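PDB 5HC7: prenyltransference for protein from Lavandula lanata, which probably joins C5 prenyl diphosphates as a cis-prenyltransferase-type enzyme, and binds magnesium and a thiolo analogue of dimethylallyl diphosphate. Local coordinates for residues A17-G22 with D189-A194; T61-S66 with S201-W206. All coordinates share one frame; numbering follows the deposited sequence.

Interaction 1: A17-G22 with D189-A194; sequences AIIIDG and DLLIRA. With MG (magnesium ion), chain B; DST (dimethylallyl S-thiolodiphosphate), chain D; DST (dimethylallyl S-thiolodiphosphate), chain C.
Asp21 and Arg193 meet in a salt bridge made through a single arm, NH2 of Arg193 reaching OD2 of Asp21 at 2.8 Å. The oxygen lies close to the guanidinium plane, but the carboxylate stands almost crosswise, its plane 78° from that of the guanidinium, and NH2 comes in 62° out of the carboxylate plane. Two waters also donate to OD2, one of them accepting from Arg193 NE, the other bound to magnesium. This triple grip helps fix the rotation of the carboxylate, whose second oxygen, Asp21 OD1, binds magnesium at 2.3 Å. Both dimethylallyl S-thiolodiphosphates coordinate the same ion. Arg193 NH2 also reaches O4 of one of them (chain C) at 3.1 Å, while Gly22 N donates to O4 of the other (chain D). An aspartate just past the first strand of the parallel sheet, placed to bind magnesium, is characteristic of the undecaprenyl diphosphate synthase family. Behind the site, strands 15-19 and 190-194 run parallel as neighbours in the sheet, with Ala17 opposite Leu191, Ile18 opposite Ile192 and Ile19 opposite Arg193. Four backbone hydrogen bonds join them; the shortest, Ile19 N to Ile192 O, measures 2.7 Å. Arg193 sets off with CG anti to its backbone nitrogen (chi1 -177°) and stays extended to NE, which carries the guanidinium past Ile19 to Asp21. On the way Arg193 CG packs 3.8 Å from Ile19 CB, and Ile19 CG2 sits over one guanidinium face. NH1 is occupied elsewhere, bonding to Ser201 OG and to the carbonyl of Arg199. On the opposite side of the sheet, Ile192 packs beside Ile18 and rests on Leu228 and Ala231 of helix 225-237.

Interaction 2: T61-S66 with S201-W206; sequences TIWALS and SNFFLW. With DST (dimethylallyl S-thiolodiphosphate), chain C.
Trp63 and Phe203 lie against each other as an offset stack, the five-membered ring of the indole and the phenyl ring having centroids 4.4 Å apart and planes inclined by 22°. The tryptophan projects from strand 59-65 of the parallel sheet of this cis-prenyltransferase fold, and the phenylalanine comes from the loop between strands 190-194 and 212-216. The two side chains run past each other in opposite directions, so each covers the root of the other: Phe203 CB stands 3.6 Å from the centroid of the Trp63 six-membered ring, and Trp63 CB lies over the phenyl face, both as CH-pi contacts. With CG of Trp63 anti to the backbone nitrogen (chi1 -169°), the indole becomes a partition between protein and ligand. Its other face receives the tail of dimethylallyl S-thiolodiphosphate (chain C), the ligand's C11 lying 3.2 Å from Trp63 CZ3. Replacing Trp63 with an alanine would probably leave one face of Phe203 without its stacking partner and open a gap beside the prenyl tail. Thr61 CG2 touches the rim of Phe203 at CZ, close to the ring plane, while Phe204 packs over a phenyl face. Trp63 NE1 is held by the carbonyl of Tyr142. At the polar end of the contact, Ser201 packs on Phe210 of the second subunit, and Ser201 OG donates to O5 of the chain C ligand at 2.6 Å. The Ser201 carbonyl oxygen lies at the indole edge, in plane, 3.1 Å from Trp63 CH2, and also accepts from a water that bridges to Ser66 OG.

The two contacts, with centres about 9 Å apart, share one ligand: dimethylallyl S-thiolodiphosphate of chain C. Interaction 1 holds chiefly its diphosphate and the magnesium and also touches the tail at C13, whereas interaction 2 lines more of the tail and reaches back to the diphosphate through one serine. Strands 15-19 and 59-65 are neighbours in the sheet, with a probable hydrogen bond from Ile18 N to Thr61 O of 2.9 Å. A second probable bond, Arg193 NH1 to Ser201 OG at 2.7 Å, ties together two groups that both bind this diphosphate. In addition, Ile19 CG1 packs 3.7 Å from Phe203 CD2, so the apolar sides of the two contacts touch.

Interaction 1: A17-G22 with D189-A194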
loop_
_atom_site.group_PDB
_atom_site.type_symbol
_atom_site.label_atom_id
_atom_site.label_comp_id
_atom_site.label_asym_id
_atom_site.label_seq_id
_atom_site.Cartn_x
_atom_site.Cartn_y
_atom_site.Cartn_z
ATOM N N ALA A 17 -6.193 11.721 1.531
ATOM C CA ALA A 17 -4.983 11.953 0.763
ATOM C C ALA A 17 -5.243 11.828 -0.731
ATOM O O ALA A 17 -6.033 11.002 -1.154
ATOM C CB ALA A 17 -3.889 11.002 1.211
ATOM N N ILE A 18 -4.556 12.659 -1.517
ATOM C CA ILE A 18 -4.785 12.721 -2.938
ATOM C C ILE A 18 -3.506 12.570 -3.720
ATOM O O ILE A 18 -2.550 13.304 -3.486
ATOM C CB ILE A 18 -5.422 14.044 -3.370
ATOM C CG1 ILE A 18 -6.730 14.272 -2.645
ATOM C CG2 ILE A 18 -5.691 14.051 -4.865
ATOM C CD1 ILE A 18 -7.368 15.600 -2.989
ATOM N N ILE A 19 -3.483 11.585 -4.616
ATOM C CA ILE A 19 -2.466 11.489 -5.631
ATOM C C ILE A 19 -2.944 12.217 -6.873
ATOM O O ILE A 19 -3.903 11.828 -7.508
ATOM C CB ILE A 19 -2.149 10.000 -5.985
ATOM C CG1 ILE A 19 -1.720 9.239 -4.723
ATOM C CG2 ILE A 19 -1.096 9.912 -7.052
ATOM C CD1 ILE A 19 -1.494 7.738 -4.868
ATOM N N ILE A 20 -2.221 13.266 -7.254
ATOM C CA ILE A 20 -2.548 14.037 -8.437
ATOM C C ILE A 20 -1.801 13.367 -9.612
ATOM O O ILE A 20 -0.765 12.715 -9.415
ATOM C CB ILE A 20 -2.234 15.535 -8.180
ATOM C CG1 ILE A 20 -0.741 15.750 -8.010
ATOM C CG2 ILE A 20 -2.997 16.013 -6.916
ATOM C CD1 ILE A 20 -0.286 17.165 -7.757
ATOM N N ASP A 21 -2.378 13.419 -10.792
ATOM C CA ASP A 21 -1.836 12.735 -11.938
ATOM C C ASP A 21 -2.665 13.163 -13.157
ATOM O O ASP A 21 -3.725 13.720 -12.993
ATOM C CB ASP A 21 -1.923 11.201 -11.721
ATOM C CG ASP A 21 -1.005 10.371 -12.666
ATOM O OD1 ASP A 21 -0.064 10.957 -13.190
ATOM O OD2 ASP A 21 -1.187 9.134 -12.902
ATOM N N GLY A 22 -2.169 12.892 -14.368
ATOM C CA GLY A 22 -2.875 13.234 -15.583
ATOM C C GLY A 22 -2.614 14.631 -16.208
ATOM O O GLY A 22 -3.272 14.998 -17.170
ATOM N N ASP A 189 -7.952 7.753 5.808
ATOM C CA ASP A 189 -9.178 6.937 5.765
ATOM C C ASP A 189 -9.568 6.666 4.281
ATOM O O ASP A 189 -10.089 5.586 3.929
ATOM C CB ASP A 189 -10.253 7.699 6.494
ATOM C CG ASP A 189 -9.877 7.924 7.928
ATOM O OD1 ASP A 189 -9.950 6.867 8.587
ATOM O OD2 ASP A 189 -9.435 9.044 8.335
ATOM N N LEU A 190 -9.238 7.643 3.454
ATOM C CA LEU A 190 -9.616 7.704 2.030
ATOM C C LEU A 190 -8.428 8.234 1.195
ATOM O O LEU A 190 -7.870 9.251 1.530
ATOM C CB LEU A 190 -10.830 8.606 1.815
ATOM C CG LEU A 190 -11.233 8.883 0.348
ATOM C CD1 LEU A 190 -11.628 7.609 -0.351
ATOM C CD2 LEU A 190 -12.384 9.873 0.352
ATOM N N LEU A 191 -8.034 7.478 0.172
ATOM C CA LEU A 191 -6.958 7.825 -0.737
ATOM C C LEU A 191 -7.572 7.958 -2.116
ATOM O O LEU A 191 -8.183 7.044 -2.622
ATOM C CB LEU A 191 -5.953 6.728 -0.783
ATOM C CG LEU A 191 -4.896 6.992 -1.867
ATOM C CD1 LEU A 191 -4.013 8.169 -1.487
ATOM C CD2 LEU A 191 -4.023 5.793 -2.044
ATOM N N ILE A 192 -7.421 9.114 -2.688
ATOM C CA ILE A 192 -7.967 9.410 -3.984
ATOM C C ILE A 192 -6.823 9.459 -4.984
ATOM O O ILE A 192 -5.822 10.161 -4.748
ATOM C CB ILE A 192 -8.691 10.787 -3.998
ATOM C CG1 ILE A 192 -9.945 10.748 -3.062
ATOM C CG2 ILE A 192 -9.075 11.155 -5.434
ATOM C CD1 ILE A 192 -10.432 12.158 -2.693
ATOM N N ARG A 193 -7.001 8.803 -6.121
ATOM C CA ARG A 193 -6.009 8.934 -7.200
ATOM C C ARG A 193 -6.726 9.262 -8.505
ATOM O O ARG A 193 -7.541 8.505 -8.965
ATOM C CB ARG A 193 -5.183 7.663 -7.389
ATOM C CG ARG A 193 -4.141 7.872 -8.457
ATOM C CD ARG A 193 -3.136 6.772 -8.609
ATOM N NE ARG A 193 -2.280 7.142 -9.714
ATOM C CZ ARG A 193 -0.980 6.954 -9.788
ATOM N NH1 ARG A 193 -0.268 6.387 -8.819
ATOM N NH2 ARG A 193 -0.378 7.380 -10.870
ATOM N N ALA A 194 -6.380 10.406 -9.062
ATOM C CA ALA A 194 -6.881 10.873 -10.353
ATOM C C ALA A 194 -6.095 10.239 -11.497
ATOM O O ALA A 194 -4.953 9.767 -11.323
ATOM C CB ALA A 194 -6.766 12.365 -10.426
HETATM MG MG MG B . 1.876 10.593 -14.459
HETATM O O4 DST D . 0.380 11.304 -15.582
HETATM P P1 DST D . 0.742 12.378 -16.791
HETATM O O6 DST D . -0.656 12.630 -17.621
HETATM O O5 DST D . 1.840 11.706 -17.631
HETATM O O2 DST D . 1.177 13.891 -16.155
HETATM P P3 DST D . 1.729 14.213 -14.655
HETATM O O8 DST D . 0.563 14.415 -13.744
HETATM O O7 DST D . 2.905 15.347 -14.664
HETATM S S9 DST D . 2.376 13.135 -14.376
HETATM O O4 DST C . 2.044 6.926 -12.730
HETATM P P1 DST C . 3.497 6.681 -12.177
HETATM O O6 DST C . 4.587 6.791 -13.156
HETATM O O5 DST C . 3.633 5.185 -11.361
HETATM O O2 DST C . 3.787 7.934 -11.203
HETATM P P3 DST C . 3.457 9.553 -11.425
HETATM O O8 DST C . 4.898 10.339 -11.082
HETATM O O7 DST C . 2.842 10.006 -12.727
HETATM S S9 DST C . 2.331 9.952 -9.689
HETATM C C10 DST C . 3.882 10.762 -9.064
HETATM C C11 DST C . 3.553 11.316 -7.764
HETATM C C12 DST C . 3.047 12.747 -7.904
HETATM C C13 DST C . 1.601 12.865 -7.330
HETATM C C14 DST C . 3.957 13.649 -7.090
HETATM O O HOH W 1 -3.538 7.962 -12.300
HETATM O O HOH W 2 0.901 8.630 -14.308
#

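Interaction 2: T61-S66 with S201-W206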
loop_
_atom_site.group_PDB
_atom_site.type_symbol
_atom_site.label_atom_id
_atom_site.label_comp_id
_atom_site.label_asym_id
_atom_site.label_seq_id
_atom_site.Cartn_x
_atom_site.Cartn_y
_atom_site.Cartn_z
ATOM N N THR A 61 -4.060 15.694 2.714
ATOM C CA THR A 61 -2.711 15.587 2.173
ATOM C C THR A 61 -2.791 15.589 0.649
ATOM O O THR A 61 -3.577 14.820 0.085
ATOM C CB THR A 61 -2.017 14.305 2.613
ATOM O OG1 THR A 61 -1.949 14.259 4.040
ATOM C CG2 THR A 61 -0.554 14.244 2.020
ATOM N N ILE A 62 -2.046 16.501 0.010
ATOM C CA ILE A 62 -1.861 16.478 -1.419
ATOM C C ILE A 62 -0.417 16.109 -1.710
ATOM O O ILE A 62 0.546 16.714 -1.186
ATOM C CB ILE A 62 -2.177 17.815 -2.056
ATOM C CG1 ILE A 62 -3.676 18.148 -1.849
ATOM C CG2 ILE A 62 -1.829 17.799 -3.544
ATOM C CD1 ILE A 62 -4.053 19.565 -2.323
ATOM N N TRP A 63 -0.257 15.086 -2.537
ATOM C CA TRP A 63 1.076 14.607 -2.917
ATOM C C TRP A 63 1.443 15.316 -4.178
ATOM O O TRP A 63 0.832 15.060 -5.210
ATOM C CB TRP A 63 1.109 13.110 -3.180
ATOM C CG TRP A 63 2.452 12.467 -3.337
ATOM C CD1 TRP A 63 3.667 12.798 -2.703
ATOM C CD2 TRP A 63 2.705 11.303 -4.072
ATOM N NE1 TRP A 63 4.623 11.890 -3.022
ATOM C CE2 TRP A 63 4.070 10.946 -3.850
ATOM C CE3 TRP A 63 1.912 10.480 -4.853
ATOM C CZ2 TRP A 63 4.638 9.819 -4.419
ATOM C CZ3 TRP A 63 2.501 9.412 -5.467
ATOM C CH2 TRP A 63 3.847 9.075 -5.223
ATOM N N ALA A 64 2.501 16.128 -4.064
ATOM C CA ALA A 64 2.955 17.068 -5.093
ATOM C C ALA A 64 4.208 16.573 -5.795
ATOM O O ALA A 64 4.457 16.912 -6.929
ATOM C CB ALA A 64 3.268 18.389 -4.448
ATOM N N LEU A 65 5.038 15.796 -5.131
ATOM C CA LEU A 65 6.287 15.417 -5.768
ATOM C C LEU A 65 6.889 14.197 -5.113
ATOM O O LEU A 65 7.094 14.200 -3.894
ATOM C CB LEU A 65 7.294 16.595 -5.657
ATOM C CG LEU A 65 8.431 16.428 -6.676
ATOM C CD1 LEU A 65 7.979 16.909 -8.060
ATOM C CD2 LEU A 65 9.671 17.191 -6.234
ATOM N N SER A 66 7.173 13.177 -5.909
ATOM C CA SER A 66 7.896 12.021 -5.422
ATOM C C SER A 66 9.408 12.151 -5.648
ATOM O O SER A 66 9.843 13.000 -6.435
ATOM C CB SER A 66 7.413 10.760 -6.123
ATOM O OG SER A 66 7.925 10.634 -7.441
ATOM N N SER A 201 2.439 4.167 -6.655
ATOM C CA SER A 201 3.568 4.900 -7.201
ATOM C C SER A 201 4.528 5.392 -6.130
ATOM O O SER A 201 5.145 6.433 -6.285
ATOM C CB SER A 201 3.145 6.085 -8.126
ATOM O OG SER A 201 2.323 5.659 -9.207
ATOM N N ASN A 202 4.690 4.620 -5.062
ATOM C CA ASN A 202 5.601 4.939 -3.980
ATOM C C ASN A 202 5.164 6.168 -3.189
ATOM O O ASN A 202 5.991 6.949 -2.632
ATOM C CB ASN A 202 7.080 5.031 -4.418
ATOM C CG ASN A 202 8.049 5.091 -3.210
ATOM O OD1 ASN A 202 7.823 4.453 -2.202
ATOM N ND2 ASN A 202 9.113 5.893 -3.323
ATOM N N PHE A 203 3.854 6.286 -3.043
ATOM C CA PHE A 203 3.306 7.209 -2.019
ATOM C C PHE A 203 3.375 6.524 -0.653
ATOM O O PHE A 203 4.143 5.602 -0.458
ATOM C CB PHE A 203 1.882 7.602 -2.470
ATOM C CG PHE A 203 1.235 8.724 -1.666
ATOM C CD1 PHE A 203 1.971 9.756 -1.104
ATOM C CD2 PHE A 203 -0.142 8.724 -1.467
ATOM C CE1 PHE A 203 1.387 10.763 -0.374
ATOM C CE2 PHE A 203 -0.753 9.729 -0.721
ATOM C CZ PHE A 203 0.027 10.771 -0.201
ATOM N N PHE A 204 2.542 6.920 0.321
ATOM C CA PHE A 204 2.427 6.168 1.555
ATOM C C PHE A 204 2.350 4.690 1.322
ATOM O O PHE A 204 1.597 4.205 0.461
ATOM C CB PHE A 204 1.112 6.500 2.250
ATOM C CG PHE A 204 0.991 7.922 2.732
ATOM C CD1 PHE A 204 2.085 8.591 3.294
ATOM C CD2 PHE A 204 -0.205 8.580 2.662
ATOM C CE1 PHE A 204 1.981 9.906 3.756
ATOM C CE2 PHE A 204 -0.358 9.938 3.166
ATOM C CZ PHE A 204 0.745 10.591 3.741
ATOM N N LEU A 205 3.014 3.940 2.204
ATOM C CA LEU A 205 2.895 2.527 2.233
ATOM C C LEU A 205 2.484 2.091 3.636
ATOM O O LEU A 205 1.406 1.469 3.837
ATOM C CB LEU A 205 4.249 1.902 1.789
ATOM C CG LEU A 205 4.785 2.202 0.377
ATOM C CD1 LEU A 205 6.194 1.663 0.167
ATOM C CD2 LEU A 205 3.857 1.630 -0.696
ATOM N N TRP A 206 3.339 2.372 4.628
ATOM C CA TRP A 206 3.029 2.047 6.030
ATOM C C TRP A 206 1.630 2.571 6.399
ATOM O O TRP A 206 0.883 1.920 7.112
ATOM C CB TRP A 206 4.063 2.686 6.964
ATOM C CG TRP A 206 3.640 2.635 8.397
ATOM C CD1 TRP A 206 2.806 3.511 9.043
ATOM C CD2 TRP A 206 4.029 1.648 9.369
ATOM N NE1 TRP A 206 2.648 3.103 10.368
ATOM C CE2 TRP A 206 3.350 1.952 10.572
ATOM C CE3 TRP A 206 4.848 0.501 9.325
ATOM C CZ2 TRP A 206 3.540 1.220 11.731
ATOM C CZ3 TRP A 206 4.960 -0.298 10.490
ATOM C CH2 TRP A 206 4.325 0.084 11.662
HETATM O O4 DST C . 2.044 6.926 -12.730
HETATM P P1 DST C . 3.497 6.681 -12.177
HETATM O O6 DST C . 4.587 6.791 -13.156
HETATM O O5 DST C . 3.633 5.185 -11.361
HETATM O O2 DST C . 3.787 7.934 -11.203
HETATM P P3 DST C . 3.457 9.553 -11.425
HETATM O O8 DST C . 4.898 10.339 -11.082
HETATM O O7 DST C . 2.842 10.006 -12.727
HETATM S S9 DST C . 2.331 9.952 -9.689
HETATM C C10 DST C . 3.882 10.762 -9.064
HETATM C C11 DST C . 3.553 11.316 -7.764
HETATM C C12 DST C . 3.047 12.747 -7.904
HETATM C C13 DST C . 1.601 12.865 -7.330
HETATM C C14 DST C . 3.957 13.649 -7.090
HETATM O O HOH W 3 7.041 7.572 -7.562
#